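Local coordinates for protein restriction endonuclease LpnPI (Legionella pneumophila subsp. pneumophila str. Philadelphia 1, PDB 4RZL) that recognises modified cytosine in DNA through this N-terminal SRA-like domain and probably cuts the DNA with a nuclease domain that lies outside this construct, at residues Ala20-Asp25 with Lys43-Ile48; Pro131-Val136 with Arg195-Ser200. One frame throughout, in Å; residues are numbered along the deposited sequence.

Interaction 1. Residues Ala20-Asp25 with Lys43-Ile48; sequences ADLIID and KIIKGI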
ATOM      1  N   ALA A  20      -8.856 -15.644  -3.964  1.00 19.27           N
ATOM      2  CA  ALA A  20      -8.489 -14.858  -5.143  1.00 17.89           C
ATOM      3  C   ALA A  20      -6.976 -14.603  -5.229  1.00 15.20           C
ATOM      4  O   ALA A  20      -6.279 -14.552  -4.219  1.00 15.31           O
ATOM      5  CB  ALA A  20      -9.230 -13.524  -5.131  1.00 17.65           C
ATOM      6  N   ASP A  21      -6.483 -14.438  -6.448  1.00 15.96           N
ATOM      7  CA  ASP A  21      -5.170 -13.857  -6.667  1.00 21.09           C
ATOM      8  C   ASP A  21      -5.306 -12.333  -6.632  1.00 16.65           C
ATOM      9  O   ASP A  21      -6.382 -11.793  -6.913  1.00 15.42           O
ATOM     10  CB  ASP A  21      -4.589 -14.293  -8.017  1.00 17.93           C
ATOM     11  CG  ASP A  21      -4.570 -15.810  -8.192  1.00 23.19           C
ATOM     12  OD1 ASP A  21      -3.805 -16.488  -7.481  1.00 23.12           O
ATOM     13  OD2 ASP A  21      -5.313 -16.318  -9.062  1.00 30.39           O
ATOM     14  N   LEU A  22      -4.219 -11.640  -6.311  1.00 14.36           N
ATOM     15  CA  LEU A  22      -4.189 -10.180  -6.439  1.00 17.76           C
ATOM     16  C   LEU A  22      -3.631  -9.768  -7.809  1.00 17.08           C
ATOM     17  O   LEU A  22      -2.457  -9.990  -8.117  1.00 17.07           O
ATOM     18  CB  LEU A  22      -3.367  -9.540  -5.309  1.00 12.84           C
ATOM     19  CG  LEU A  22      -4.097  -9.486  -3.957  1.00 15.53           C
ATOM     20  CD1 LEU A  22      -3.146  -9.041  -2.833  1.00 11.51           C
ATOM     21  CD2 LEU A  22      -5.304  -8.550  -4.065  1.00 11.60           C
ATOM     22  N   ILE A  23      -4.488  -9.164  -8.620  1.00 11.73           N
ATOM     23  CA  ILE A  23      -4.174  -8.820 -10.007  1.00 14.94           C
ATOM     24  C   ILE A  23      -4.190  -7.306 -10.221  1.00 14.48           C
ATOM     25  O   ILE A  23      -5.119  -6.635  -9.781  1.00 16.79           O
ATOM     26  CB  ILE A  23      -5.179  -9.484 -10.969  1.00 16.08           C
ATOM     27  CG1 ILE A  23      -4.988 -11.005 -10.937  1.00 17.96           C
ATOM     28  CG2 ILE A  23      -5.006  -8.956 -12.408  1.00 14.43           C
ATOM     29  CD1 ILE A  23      -6.009 -11.768 -11.742  1.00 29.83           C
ATOM     30  N   ILE A  24      -3.160  -6.786 -10.886  1.00 14.05           N
ATOM     31  CA  ILE A  24      -3.038  -5.354 -11.155  1.00 13.49           C
ATOM     32  C   ILE A  24      -4.336  -4.774 -11.706  1.00 17.80           C
ATOM     33  O   ILE A  24      -4.859  -5.238 -12.724  1.00 13.37           O
ATOM     34  CB  ILE A  24      -1.890  -5.051 -12.139  1.00 13.42           C
ATOM     35  CG1 ILE A  24      -0.535  -5.208 -11.443  1.00 11.70           C
ATOM     36  CG2 ILE A  24      -2.038  -3.638 -12.721  1.00 11.10           C
ATOM     37  CD1 ILE A  24      -0.293  -4.190 -10.334  1.00 11.07           C
ATOM     38  N   ASP A  25      -4.865  -3.801 -10.965  1.00 11.78           N
ATOM     39  CA  ASP A  25      -6.066  -3.031 -11.294  1.00 13.36           C
ATOM     40  C   ASP A  25      -7.359  -3.844 -11.361  1.00 15.59           C
ATOM     41  O   ASP A  25      -8.377  -3.349 -11.836  1.00 14.53           O
ATOM     42  CB  ASP A  25      -5.855  -2.257 -12.592  1.00 16.13           C
ATOM     43  CG  ASP A  25      -4.841  -1.134 -12.429  1.00 23.00           C
ATOM     44  OD1 ASP A  25      -4.566  -0.754 -11.264  1.00 15.08           O
ATOM     45  OD2 ASP A  25      -4.332  -0.622 -13.449  1.00 15.99           O
ATOM     46  N   LYS A  43     -10.654  -9.870   3.910  1.00 21.07           N
ATOM     47  CA  LYS A  43     -11.109 -11.178   3.428  1.00 22.64           C
ATOM     48  C   LYS A  43     -10.097 -11.804   2.465  1.00 24.18           C
ATOM     49  O   LYS A  43      -9.858 -13.011   2.489  1.00 28.13           O
ATOM     50  CB  LYS A  43     -12.464 -11.059   2.747  1.00 25.25           C
ATOM     51  CG  LYS A  43     -13.135 -12.408   2.555  1.00 37.81           C
ATOM     52  CD  LYS A  43     -14.579 -12.225   2.176  1.00 35.62           C
ATOM     53  CE  LYS A  43     -15.316 -13.542   2.219  1.00 39.77           C
ATOM     54  NZ  LYS A  43     -16.722 -13.337   1.804  1.00 42.29           N
ATOM     55  N   ILE A  44      -9.502 -10.970   1.618  1.00 20.39           N
ATOM     56  CA  ILE A  44      -8.488 -11.422   0.675  1.00 18.86           C
ATOM     57  C   ILE A  44      -7.235 -11.890   1.402  1.00 21.58           C
ATOM     58  O   ILE A  44      -6.631 -12.905   1.049  1.00 19.58           O
ATOM     59  CB  ILE A  44      -8.097 -10.293  -0.304  1.00 21.70           C
ATOM     60  CG1 ILE A  44      -9.321  -9.799  -1.066  1.00 16.19           C
ATOM     61  CG2 ILE A  44      -7.004 -10.756  -1.268  1.00 14.42           C
ATOM     62  CD1 ILE A  44      -9.061  -8.519  -1.875  1.00 20.96           C
ATOM     63  N   ILE A  45      -6.826 -11.118   2.405  1.00 22.18           N
ATOM     64  CA  ILE A  45      -5.559 -11.377   3.080  1.00 20.62           C
ATOM     65  C   ILE A  45      -5.782 -11.617   4.558  1.00 29.37           C
ATOM     66  O   ILE A  45      -6.011 -10.672   5.310  1.00 23.05           O
ATOM     67  CB  ILE A  45      -4.577 -10.198   2.910  1.00 22.97           C
ATOM     68  CG1 ILE A  45      -4.548  -9.738   1.452  1.00 24.86           C
ATOM     69  CG2 ILE A  45      -3.191 -10.577   3.394  1.00 17.90           C
ATOM     70  CD1 ILE A  45      -3.765  -8.445   1.230  1.00 23.06           C
ATOM     71  N   LYS A  46      -5.708 -12.877   4.972  1.00 27.58           N
ATOM     72  CA  LYS A  46      -5.810 -13.216   6.383  1.00 28.20           C
ATOM     73  C   LYS A  46      -4.582 -12.691   7.117  1.00 32.27           C
ATOM     74  O   LYS A  46      -3.446 -12.908   6.678  1.00 32.58           O
ATOM     75  CB  LYS A  46      -5.935 -14.733   6.576  1.00 22.50           C
ATOM     76  CG  LYS A  46      -7.216 -15.332   6.010  1.00 36.50           C
ATOM     77  CD  LYS A  46      -7.404 -16.774   6.490  1.00 48.44           C
ATOM     78  CE  LYS A  46      -8.451 -17.522   5.670  1.00 39.73           C
ATOM     79  NZ  LYS A  46      -9.744 -16.793   5.585  1.00 53.75           N
ATOM     80  N   GLY A  47      -4.808 -11.992   8.228  1.00 34.80           N
ATOM     81  CA  GLY A  47      -3.710 -11.412   8.980  1.00 27.94           C
ATOM     82  C   GLY A  47      -3.726  -9.899   8.917  1.00 28.73           C
ATOM     83  O   GLY A  47      -3.027  -9.235   9.676  1.00 27.27           O
ATOM     84  N   ILE A  48      -4.521  -9.362   7.995  1.00 25.35           N
ATOM     85  CA  ILE A  48      -4.668  -7.922   7.817  1.00 24.34           C
ATOM     86  C   ILE A  48      -6.001  -7.472   8.416  1.00 30.92           C
ATOM     87  O   ILE A  48      -7.033  -8.077   8.144  1.00 30.47           O
ATOM     88  CB  ILE A  48      -4.598  -7.524   6.314  1.00 24.20           C
ATOM     89  CG1 ILE A  48      -3.187  -7.741   5.755  1.00 20.75           C
ATOM     90  CG2 ILE A  48      -5.010  -6.076   6.107  1.00 24.82           C
ATOM     91  CD1 ILE A  48      -2.162  -6.721   6.257  1.00 24.45           C
TER

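Interaction 2. Residues Pro131-Val136 with Arg195-Ser200; sequences PIFIFV and RKWINS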
ATOM      1  N   PRO A 131       7.009  -6.498   1.975  1.00 19.08           N
ATOM      2  CA  PRO A 131       6.195  -6.160   0.814  1.00 14.79           C
ATOM      3  C   PRO A 131       5.125  -5.143   1.194  1.00 16.39           C
ATOM      4  O   PRO A 131       4.594  -5.180   2.306  1.00 14.01           O
ATOM      5  CB  PRO A 131       5.549  -7.494   0.442  1.00 14.35           C
ATOM      6  CG  PRO A 131       6.422  -8.510   1.010  1.00 21.45           C
ATOM      7  CD  PRO A 131       7.026  -7.947   2.240  1.00 17.20           C
ATOM      8  N   ILE A 132       4.818  -4.236   0.282  1.00 13.84           N
ATOM      9  CA  ILE A 132       3.729  -3.297   0.501  1.00 15.80           C
ATOM     10  C   ILE A 132       2.703  -3.499  -0.604  1.00 14.26           C
ATOM     11  O   ILE A 132       3.063  -3.539  -1.790  1.00 16.64           O
ATOM     12  CB  ILE A 132       4.226  -1.839   0.517  1.00 14.68           C
ATOM     13  CG1 ILE A 132       5.121  -1.599   1.735  1.00 20.19           C
ATOM     14  CG2 ILE A 132       3.058  -0.875   0.529  1.00 15.11           C
ATOM     15  CD1 ILE A 132       5.898  -0.298   1.678  1.00 18.73           C
ATOM     16  N   PHE A 133       1.444  -3.684  -0.212  1.00 11.22           N
ATOM     17  CA  PHE A 133       0.339  -3.769  -1.170  1.00 13.43           C
ATOM     18  C   PHE A 133      -0.492  -2.485  -1.136  1.00 12.39           C
ATOM     19  O   PHE A 133      -0.890  -2.016  -0.057  1.00 12.74           O
ATOM     20  CB  PHE A 133      -0.580  -4.957  -0.874  1.00 13.24           C
ATOM     21  CG  PHE A 133       0.053  -6.318  -1.083  1.00 16.31           C
ATOM     22  CD1 PHE A 133       1.317  -6.455  -1.632  1.00 13.05           C
ATOM     23  CD2 PHE A 133      -0.628  -7.459  -0.699  1.00 12.12           C
ATOM     24  CE1 PHE A 133       1.883  -7.702  -1.809  1.00 17.48           C
ATOM     25  CE2 PHE A 133      -0.058  -8.720  -0.869  1.00 18.27           C
ATOM     26  CZ  PHE A 133       1.196  -8.837  -1.420  1.00 15.19           C
ATOM     27  N   ILE A 134      -0.772  -1.927  -2.310  1.00 10.85           N
ATOM     28  CA  ILE A 134      -1.606  -0.723  -2.415  1.00 14.76           C
ATOM     29  C   ILE A 134      -3.005  -1.032  -2.918  1.00 12.38           C
ATOM     30  O   ILE A 134      -3.165  -1.737  -3.921  1.00 11.84           O
ATOM     31  CB  ILE A 134      -0.985   0.323  -3.362  1.00 15.26           C
ATOM     32  CG1 ILE A 134       0.432   0.680  -2.919  1.00 18.24           C
ATOM     33  CG2 ILE A 134      -1.877   1.581  -3.462  1.00 12.79           C
ATOM     34  CD1 ILE A 134       1.224   1.394  -4.015  1.00 24.01           C
ATOM     35  N   PHE A 135      -4.016  -0.538  -2.207  1.00 11.12           N
ATOM     36  CA  PHE A 135      -5.424  -0.624  -2.649  1.00 11.40           C
ATOM     37  C   PHE A 135      -6.024   0.771  -2.669  1.00 16.62           C
ATOM     38  O   PHE A 135      -5.703   1.607  -1.807  1.00 15.14           O
ATOM     39  CB  PHE A 135      -6.274  -1.513  -1.721  1.00 13.53           C
ATOM     40  CG  PHE A 135      -5.898  -2.976  -1.730  1.00 12.14           C
ATOM     41  CD1 PHE A 135      -4.905  -3.457  -0.892  1.00 12.01           C
ATOM     42  CD2 PHE A 135      -6.579  -3.875  -2.542  1.00 12.04           C
ATOM     43  CE1 PHE A 135      -4.570  -4.817  -0.881  1.00 17.28           C
ATOM     44  CE2 PHE A 135      -6.258  -5.226  -2.544  1.00 13.26           C
ATOM     45  CZ  PHE A 135      -5.246  -5.703  -1.716  1.00 14.71           C
ATOM     46  N   VAL A 136      -6.900   1.041  -3.632  1.00 18.28           N
ATOM     47  CA  VAL A 136      -7.670   2.276  -3.583  1.00 12.86           C
ATOM     48  C   VAL A 136      -9.153   1.926  -3.568  1.00 21.16           C
ATOM     49  O   VAL A 136      -9.564   0.883  -4.085  1.00 15.88           O
ATOM     50  CB  VAL A 136      -7.370   3.238  -4.776  1.00 21.42           C
ATOM     51  CG1 VAL A 136      -5.882   3.599  -4.829  1.00 18.07           C
ATOM     52  CG2 VAL A 136      -7.851   2.656  -6.112  1.00 18.90           C
ATOM     53  N   ARG A 195      -2.571 -16.557  -5.001  1.00 19.19           N
ATOM     54  CA  ARG A 195      -3.184 -17.039  -3.770  1.00 16.45           C
ATOM     55  C   ARG A 195      -2.221 -17.899  -2.945  1.00 23.68           C
ATOM     56  O   ARG A 195      -2.212 -17.813  -1.711  1.00 23.38           O
ATOM     57  CB  ARG A 195      -4.474 -17.808  -4.081  1.00 19.20           C
ATOM     58  CG  ARG A 195      -5.077 -18.546  -2.876  1.00 22.58           C
ATOM     59  CD  ARG A 195      -5.326 -17.663  -1.657  1.00 16.90           C
ATOM     60  NE  ARG A 195      -5.900 -16.366  -1.970  1.00 15.79           N
ATOM     61  CZ  ARG A 195      -6.111 -15.412  -1.067  1.00 17.79           C
ATOM     62  NH1 ARG A 195      -5.771 -15.609   0.200  1.00 23.70           N
ATOM     63  NH2 ARG A 195      -6.658 -14.259  -1.425  1.00 14.24           N
ATOM     64  N   LYS A 196      -1.421 -18.717  -3.624  1.00 20.21           N
ATOM     65  CA  LYS A 196      -0.408 -19.527  -2.954  1.00 23.93           C
ATOM     66  C   LYS A 196       0.530 -18.632  -2.157  1.00 28.48           C
ATOM     67  O   LYS A 196       0.794 -18.895  -0.982  1.00 22.57           O
ATOM     68  CB  LYS A 196       0.400 -20.354  -3.961  1.00 30.26           C
ATOM     69  CG  LYS A 196       1.498 -21.244  -3.327  1.00 28.60           C
ATOM     70  CD  LYS A 196       2.214 -22.077  -4.382  1.00 33.44           C
ATOM     71  CE  LYS A 196       3.445 -22.789  -3.827  1.00 39.89           C
ATOM     72  NZ  LYS A 196       3.091 -23.816  -2.805  1.00 45.84           N
ATOM     73  N   TRP A 197       1.011 -17.561  -2.789  1.00 23.00           N
ATOM     74  CA  TRP A 197       1.889 -16.633  -2.090  1.00 22.03           C
ATOM     75  C   TRP A 197       1.190 -16.045  -0.881  1.00 23.73           C
ATOM     76  O   TRP A 197       1.748 -16.038   0.211  1.00 26.54           O
ATOM     77  CB  TRP A 197       2.377 -15.503  -3.004  1.00 25.15           C
ATOM     78  CG  TRP A 197       3.538 -14.777  -2.392  1.00 32.36           C
ATOM     79  CD1 TRP A 197       4.869 -14.965  -2.667  1.00 32.42           C
ATOM     80  CD2 TRP A 197       3.480 -13.796  -1.346  1.00 24.29           C
ATOM     81  NE1 TRP A 197       5.636 -14.132  -1.882  1.00 23.38           N
ATOM     82  CE2 TRP A 197       4.809 -13.412  -1.059  1.00 30.09           C
ATOM     83  CE3 TRP A 197       2.436 -13.186  -0.642  1.00 21.23           C
ATOM     84  CZ2 TRP A 197       5.112 -12.453  -0.098  1.00 30.47           C
ATOM     85  CZ3 TRP A 197       2.745 -12.240   0.315  1.00 29.38           C
ATOM     86  CH2 TRP A 197       4.068 -11.882   0.575  1.00 23.34           C
ATOM     87  N   ILE A 198      -0.032 -15.555  -1.080  1.00 24.02           N
ATOM     88  CA  ILE A 198      -0.771 -14.861  -0.024  1.00 22.53           C
ATOM     89  C   ILE A 198      -1.063 -15.763   1.175  1.00 32.01           C
ATOM     90  O   ILE A 198      -0.959 -15.323   2.324  1.00 31.11           O
ATOM     91  CB  ILE A 198      -2.099 -14.269  -0.570  1.00 19.56           C
ATOM     92  CG1 ILE A 198      -1.811 -13.267  -1.697  1.00 19.23           C
ATOM     93  CG2 ILE A 198      -2.883 -13.583   0.532  1.00 18.89           C
ATOM     94  CD1 ILE A 198      -3.049 -12.861  -2.481  1.00 16.19           C
ATOM     95  N   ASN A 199      -1.442 -17.015   0.916  1.00 29.62           N
ATOM     96  CA  ASN A 199      -1.659 -17.981   1.996  1.00 30.79           C
ATOM     97  C   ASN A 199      -0.356 -18.319   2.717  1.00 26.43           C
ATOM     98  O   ASN A 199      -0.366 -18.802   3.843  1.00 29.49           O
ATOM     99  CB  ASN A 199      -2.298 -19.277   1.480  1.00 29.01           C
ATOM    100  CG  ASN A 199      -3.792 -19.135   1.213  1.00 30.70           C
ATOM    101  OD1 ASN A 199      -4.425 -18.161   1.623  1.00 28.25           O
ATOM    102  ND2 ASN A 199      -4.366 -20.133   0.552  1.00 35.10           N
ATOM    103  N   SER A 200       0.761 -18.104   2.036  1.00 32.85           N
ATOM    104  CA  SER A 200       2.068 -18.418   2.589  1.00 31.63           C
ATOM    105  C   SER A 200       2.791 -17.126   2.978  1.00 43.83           C
ATOM    106  O   SER A 200       4.006 -17.002   2.853  1.00 47.43           O
ATOM    107  CB  SER A 200       2.883 -19.228   1.591  1.00 37.57           C
ATOM    108  OG  SER A 200       4.079 -19.697   2.185  1.00 51.72           O
TER

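Interaction 1. Residues Ala20-Asp25 with Lys43-Ile48
Leu22 meets Ile44 and Ile45 in a hydrophobic cluster of the N-terminal DNA-recognition domain, an SRA-like domain of the PUA clan. The cluster joins strand 22-23 to the C-terminal end of helix 40-44, and the direct contacts between the two segments are all apolar. Both methyls of Leu22 are used, one for each isoleucine. CD2 lies 3.9 Å from Ile44 CG2, with the two side chains set at a slant. Ile44 CG1 lies beside the backbone N and anti to the carbonyl carbon (chi1 -58°), which leaves CG2 anti to N and turned to the leucine. Leu22 CD1 approaches Ile45 CD1 at 4.2 Å, and here the side chains run at about a right angle. All three residues are buried, and Phe133 of strand 132-137 packs against both Leu22 and Ile45, so the cluster rests on the large mixed sheet.

No hydrogen bond runs directly between the segments, but Arg195 NH2 bonds to both Ala20 O and Ile44 O, bridging them. Residues 20-25 are also held by backbone pairing of Leu22 with Val193, in a two-stranded antiparallel sheet, and by the Tyr28 hydroxyl, which hydrogen-bonds to Asp21 O and Ile23 N.

Beyond the cluster, Ile45 leaves the helix and the chain turns away in a type II beta turn to Ile48. Gly47 has a positive phi (112°), and a weak bond of 3.3 Å from Ile48 N to Ile45 O closes the turn.

Interaction 2. Residues Pro131-Val136 with Arg195-Ser200
Trp197 projects from the short helix 195-199 toward Pro131, just before strand 132-137, and Phe133 near its start, a case of helix-on-sheet packing against the large mixed sheet of this SRA-like domain. The indole presents the far end of its six-membered ring, and two neighbouring atoms divide the work. CZ3 lies 4.1 Å from Phe133 CZ, while CH2 sits 4.1 Å from Pro131 CG. Neither approach is a stack: the Phe133 ring and the proline ring both come to the indole at a slant. The tryptophan reaches the strand because its CG is anti to the backbone N (chi1 -165°), sending the indole off the helix. The backbones stay apart, 11.2 Å even at the nearest CA pair, Pro131 and Ile198, so the reach of the indole and the Phe133 ring closes the gap. Leu211 touches both Pro131 and Trp197 and extends the apolar patch.

On another side of the helix, Arg195 folds back over its own turn. Ile198 CB lies 4.0 Å above one face of the guanidinium, toward its rim. NH1 donates to Asn199 OD1 over 3.2 Å, a fairly straight bond (165°) with the acceptor in the guanidinium plane but the donor 43° out of the carbonyl plane.

Overall arrangement
Interactions 1 and 2 are two parts of one buried core, their centres about 5 Å apart. Leu22 joins them: its CD1 packs 3.7 Å from Phe133 CD2 and its CD2 3.7 Å from Phe135 CZ, so the strand that forms one side of interaction 2 also backs interaction 1. Arg195 supplies the polar link. Its backbone N probably hydrogen-bonds to Asp21 OD1 at 2.8 Å, and its NH2 reaches Ile44 O at 2.8 Å, bridging helix 195-199 to both segments of interaction 1. A pentaethylene glycol, probably from the crystallisation liquor, lies about 6 Å from the Trp197 side chain.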